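Local structure of cDNA FLJ56608, highly similar to Homo sapiens chloride channel, calcium activated, family member 1 (CLCA1), mRNA (6PYO) at residues K15-N29 and K75-I87. The protein may mediate calcium-activated chloride conductance as a secreted regulator with metalloprotease activity, and binds calcium through the von Willebrand factor type A domain described here. Sequence-based numbering, arbitrary orientation.
Sequences KSGSMATGNRLNRLN and KRLPAAASGGTSI. With CA (calcium ion), chain C.
K15 and S82 open the contact between residues 15-29 and 75-87, where the DxSxS loop of a metal-ion-dependent adhesion site (MIDAS) in the von Willebrand factor A fold meets the loop that supplies its threonine. S82 N donates to K15 O at 2.9 Å, and K15 NZ returns a bond to S82 O. With CG tucked between its own N and C (chi1 58°) and further bends along the chain, K15 brings its ammonium round to loop 75-87 and also into a salt bridge with D52. With a methionine in its place, S82 O and D52 would probably both lose their charged partner, leaving this part of the loop less firmly held. S16 OG and T85 OG1 lie 3.1 Å apart without bonding each other, because both ligate the calcium ion; S18 OG and two waters also bind the ion. D14 and D114 form a second shell, hydrogen-bonded to S16 OG and S18 OG respectively, and would be expected to make the hydroxyl oxygens stronger ligands. Between the serines, G17 N binds G83 O at 2.9 Å, tying the backbones together beside the metal. The A81 methyl packs across the 3-10 turn 17-20, its CB 3.2 Å from S16 O at the near end and also touching the CB atoms of M19 and A20 toward the far end. Further on, helix 24-39 lies against the loop: L25 CD2 packs on the backbone of A80, while L28 CD2 meets the ring of P78 at CD, the two side chains crossing at about a right angle. N29 finishes the contact, its OD1 beside L77 CB and its ND2 donating to P78 O at 3.2 Å, with the acceptor only 2° out of the amide plane.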
loop_
_atom_site.group_PDB
_atom_site.type_symbol
_atom_site.label_atom_id
_atom_site.label_comp_id
_atom_site.label_asym_id
_atom_site.label_seq_id
_atom_site.Cartn_x
_atom_site.Cartn_y
_atom_site.Cartn_z
ATOM N N LYS A 15 -0.668 5.438 -8.411
ATOM C CA LYS A 15 -0.956 5.483 -9.839
ATOM C C LYS A 15 -0.864 6.912 -10.392
ATOM O O LYS A 15 -1.481 7.214 -11.423
ATOM C CB LYS A 15 -2.330 4.870 -10.156
ATOM C CG LYS A 15 -3.491 5.550 -9.414
ATOM C CD LYS A 15 -4.758 5.685 -10.230
ATOM C CE LYS A 15 -4.548 6.389 -11.564
ATOM N NZ LYS A 15 -4.684 7.870 -11.458
ATOM N N SER A 16 -0.114 7.795 -9.729
ATOM C CA SER A 16 -0.036 9.202 -10.111
ATOM C C SER A 16 0.755 9.361 -11.404
ATOM O O SER A 16 1.400 8.431 -11.886
ATOM C CB SER A 16 0.590 10.016 -8.982
ATOM O OG SER A 16 1.950 9.659 -8.737
ATOM N N GLY A 17 0.732 10.588 -11.957
ATOM C CA GLY A 17 1.345 10.808 -13.260
ATOM C C GLY A 17 2.835 10.530 -13.299
ATOM O O GLY A 17 3.355 10.051 -14.312
ATOM N N SER A 18 3.554 10.854 -12.212
ATOM C CA SER A 18 4.987 10.566 -12.175
ATOM C C SER A 18 5.264 9.095 -12.404
ATOM O O SER A 18 6.341 8.737 -12.887
ATOM C CB SER A 18 5.622 10.978 -10.844
ATOM O OG SER A 18 4.951 10.440 -9.711
ATOM N N MET A 19 4.330 8.224 -12.020
ATOM C CA MET A 19 4.532 6.793 -12.178
ATOM C C MET A 19 4.567 6.379 -13.637
ATOM O O MET A 19 4.986 5.257 -13.933
ATOM C CB MET A 19 3.434 6.042 -11.415
ATOM C CG MET A 19 3.552 6.213 -9.908
ATOM S SD MET A 19 5.056 5.427 -9.226
ATOM C CE MET A 19 4.526 3.725 -9.321
ATOM N N ALA A 20 4.152 7.264 -14.556
ATOM C CA ALA A 20 4.270 6.970 -15.978
ATOM C C ALA A 20 5.720 7.001 -16.433
ATOM O O ALA A 20 6.032 6.466 -17.498
ATOM C CB ALA A 20 3.437 7.959 -16.804
ATOM N N THR A 21 6.613 7.596 -15.646
ATOM C CA THR A 21 8.016 7.676 -16.028
ATOM C C THR A 21 8.644 6.295 -16.088
ATOM O O THR A 21 8.412 5.454 -15.213
ATOM C CB THR A 21 8.814 8.508 -15.025
ATOM O OG1 THR A 21 8.243 9.795 -14.886
ATOM C CG2 THR A 21 10.267 8.661 -15.473
ATOM N N GLY A 22 9.483 6.085 -17.099
ATOM C CA GLY A 22 10.200 4.829 -17.225
ATOM C C GLY A 22 9.272 3.641 -17.129
ATOM O O GLY A 22 8.219 3.586 -17.775
ATOM N N ASN A 23 9.666 2.671 -16.311
ATOM C CA ASN A 23 8.897 1.454 -16.107
ATOM C C ASN A 23 8.286 1.395 -14.717
ATOM O O ASN A 23 7.950 0.306 -14.240
ATOM C CB ASN A 23 9.785 0.235 -16.337
ATOM C CG ASN A 23 10.142 0.045 -17.791
ATOM O OD1 ASN A 23 9.264 -0.049 -18.646
ATOM N ND2 ASN A 23 11.437 -0.007 -18.083
ATOM N N ARG A 24 8.139 2.548 -14.056
ATOM C CA ARG A 24 7.745 2.538 -12.655
ATOM C C ARG A 24 6.439 1.795 -12.464
ATOM O O ARG A 24 6.303 1.004 -11.526
ATOM C CB ARG A 24 7.621 3.956 -12.128
ATOM C CG ARG A 24 8.899 4.706 -12.180
ATOM C CD ARG A 24 8.697 6.136 -11.788
ATOM N NE ARG A 24 9.944 6.871 -11.914
ATOM C CZ ARG A 24 10.151 8.089 -11.432
ATOM N NH1 ARG A 24 9.198 8.752 -10.772
ATOM N NH2 ARG A 24 11.331 8.637 -11.593
ATOM N N LEU A 25 5.460 2.055 -13.326
ATOM C CA LEU A 25 4.162 1.425 -13.143
ATOM C C LEU A 25 4.235 -0.072 -13.418
ATOM O O LEU A 25 3.598 -0.863 -12.717
ATOM C CB LEU A 25 3.132 2.102 -14.033
ATOM C CG LEU A 25 1.690 1.729 -13.709
ATOM C CD1 LEU A 25 1.268 2.229 -12.370
ATOM C CD2 LEU A 25 0.773 2.279 -14.797
ATOM N N ASN A 26 5.028 -0.484 -14.414
ATOM C CA ASN A 26 5.256 -1.908 -14.644
ATOM C C ASN A 26 5.926 -2.565 -13.438
ATOM O O ASN A 26 5.559 -3.672 -13.050
ATOM C CB ASN A 26 6.115 -2.120 -15.893
ATOM C CG ASN A 26 5.310 -2.108 -17.186
ATOM O OD1 ASN A 26 4.129 -2.483 -17.220
ATOM N ND2 ASN A 26 5.950 -1.664 -18.265
ATOM N N ARG A 27 6.905 -1.894 -12.828
ATOM C CA ARG A 27 7.536 -2.451 -11.642
ATOM C C ARG A 27 6.558 -2.527 -10.479
ATOM O O ARG A 27 6.564 -3.507 -9.717
ATOM C CB ARG A 27 8.764 -1.632 -11.270
ATOM C CG ARG A 27 9.988 -2.012 -12.089
ATOM C CD ARG A 27 11.187 -1.092 -11.801
ATOM N NE ARG A 27 11.248 0.008 -12.762
ATOM C CZ ARG A 27 11.387 1.286 -12.432
ATOM N NH1 ARG A 27 11.505 1.636 -11.160
ATOM N NH2 ARG A 27 11.422 2.223 -13.379
ATOM N N LEU A 28 5.702 -1.517 -10.328
ATOM C CA LEU A 28 4.665 -1.602 -9.310
ATOM C C LEU A 28 3.789 -2.817 -9.558
ATOM O O LEU A 28 3.515 -3.591 -8.638
ATOM C CB LEU A 28 3.829 -0.327 -9.265
ATOM C CG LEU A 28 2.662 -0.323 -8.273
ATOM C CD1 LEU A 28 2.418 1.086 -7.763
ATOM C CD2 LEU A 28 1.392 -0.871 -8.922
ATOM N N ASN A 29 3.373 -3.022 -10.806
ATOM C CA ASN A 29 2.500 -4.151 -11.110
ATOM C C ASN A 29 3.209 -5.477 -10.881
ATOM O O ASN A 29 2.598 -6.428 -10.394
ATOM C CB ASN A 29 1.988 -4.070 -12.550
ATOM C CG ASN A 29 0.882 -3.072 -12.708
ATOM O OD1 ASN A 29 0.121 -2.819 -11.776
ATOM N ND2 ASN A 29 0.809 -2.457 -13.874
ATOM N N LYS A 75 -6.063 -8.573 -10.699
ATOM C CA LYS A 75 -6.698 -7.913 -11.840
ATOM C C LYS A 75 -7.008 -6.445 -11.569
ATOM O O LYS A 75 -7.268 -5.704 -12.521
ATOM C CB LYS A 75 -7.968 -8.693 -12.240
ATOM C CG LYS A 75 -7.644 -9.995 -13.009
ATOM C CD LYS A 75 -8.836 -10.945 -13.145
ATOM C CE LYS A 75 -8.465 -12.182 -13.978
ATOM N NZ LYS A 75 -9.431 -13.321 -13.832
ATOM N N ARG A 76 -6.946 -5.993 -10.316
ATOM C CA ARG A 76 -7.234 -4.606 -9.989
ATOM C C ARG A 76 -5.990 -3.750 -9.828
ATOM O O ARG A 76 -6.102 -2.607 -9.367
ATOM C CB ARG A 76 -8.080 -4.514 -8.719
ATOM C CG ARG A 76 -9.291 -5.364 -8.827
ATOM C CD ARG A 76 -10.281 -5.220 -7.693
ATOM N NE ARG A 76 -11.397 -6.128 -7.974
ATOM C CZ ARG A 76 -12.400 -6.402 -7.149
ATOM N NH1 ARG A 76 -12.465 -5.835 -5.961
ATOM N NH2 ARG A 76 -13.340 -7.254 -7.521
ATOM N N LEU A 77 -4.815 -4.278 -10.147
ATOM C CA LEU A 77 -3.625 -3.464 -10.118
ATOM C C LEU A 77 -3.742 -2.372 -11.182
ATOM O O LEU A 77 -4.340 -2.607 -12.231
ATOM C CB LEU A 77 -2.382 -4.340 -10.353
ATOM C CG LEU A 77 -2.074 -5.388 -9.262
ATOM C CD1 LEU A 77 -0.999 -6.375 -9.735
ATOM C CD2 LEU A 77 -1.634 -4.719 -7.966
ATOM N N PRO A 78 -3.214 -1.167 -10.927
ATOM C CA PRO A 78 -3.484 -0.031 -11.835
ATOM C C PRO A 78 -2.943 -0.259 -13.237
ATOM O O PRO A 78 -1.779 -0.592 -13.429
ATOM C CB PRO A 78 -2.783 1.162 -11.171
ATOM C CG PRO A 78 -2.182 0.652 -9.869
ATOM C CD PRO A 78 -2.286 -0.846 -9.833
ATOM N N ALA A 79 -3.794 -0.029 -14.223
ATOM C CA ALA A 79 -3.373 -0.124 -15.617
ATOM C C ALA A 79 -2.675 1.145 -16.115
ATOM O O ALA A 79 -1.874 1.080 -17.059
ATOM C CB ALA A 79 -4.592 -0.421 -16.488
ATOM N N ALA A 80 -2.923 2.295 -15.493
ATOM C CA ALA A 80 -2.414 3.536 -16.064
ATOM C C ALA A 80 -2.092 4.546 -14.970
ATOM O O ALA A 80 -2.651 4.517 -13.871
ATOM C CB ALA A 80 -3.419 4.134 -17.056
ATOM N N ALA A 81 -1.215 5.474 -15.317
ATOM C CA ALA A 81 -0.695 6.471 -14.399
ATOM C C ALA A 81 -1.160 7.845 -14.847
ATOM O O ALA A 81 -1.023 8.202 -16.022
ATOM C CB ALA A 81 0.841 6.405 -14.360
ATOM N N SER A 82 -1.745 8.590 -13.917
ATOM C CA SER A 82 -2.221 9.932 -14.199
ATOM C C SER A 82 -2.657 10.565 -12.889
ATOM O O SER A 82 -2.987 9.871 -11.923
ATOM C CB SER A 82 -3.392 9.911 -15.191
ATOM O OG SER A 82 -4.603 9.697 -14.507
ATOM N N GLY A 83 -2.671 11.892 -12.871
ATOM C CA GLY A 83 -3.183 12.633 -11.739
ATOM C C GLY A 83 -2.068 13.024 -10.798
ATOM O O GLY A 83 -0.882 12.777 -11.036
ATOM N N GLY A 84 -2.466 13.687 -9.725
ATOM C CA GLY A 84 -1.512 14.168 -8.759
ATOM C C GLY A 84 -1.201 13.104 -7.725
ATOM O O GLY A 84 -1.629 11.952 -7.807
ATOM N N THR A 85 -0.454 13.523 -6.721
ATOM C CA THR A 85 0.149 12.628 -5.756
ATOM C C THR A 85 -0.286 13.018 -4.352
ATOM O O THR A 85 -0.091 14.164 -3.943
ATOM C CB THR A 85 1.659 12.667 -5.844
ATOM O OG1 THR A 85 2.073 12.313 -7.169
ATOM C CG2 THR A 85 2.248 11.638 -4.851
ATOM N N SER A 86 -0.849 12.050 -3.602
ATOM C CA SER A 86 -1.043 12.229 -2.160
ATOM C C SER A 86 -0.885 10.863 -1.470
ATOM O O SER A 86 -1.844 10.099 -1.333
ATOM C CB SER A 86 -2.390 12.868 -1.856
ATOM O OG SER A 86 -2.579 12.981 -0.456
ATOM N N ILE A 87 0.340 10.583 -1.017
ATOM C CA ILE A 87 0.567 9.374 -0.228
ATOM C C ILE A 87 -0.382 9.354 0.955
ATOM O O ILE A 87 -0.981 8.320 1.283
ATOM C CB ILE A 87 2.040 9.274 0.208
ATOM C CG1 ILE A 87 2.874 8.915 -1.022
ATOM C CG2 ILE A 87 2.164 8.245 1.331
ATOM C CD1 ILE A 87 4.349 8.829 -0.789
HETATM CA CA CA C . 3.585 11.282 -8.301
HETATM O O HOH W 1 5.039 13.128 -7.799
HETATM O O HOH W 2 4.359 9.730 -6.691
#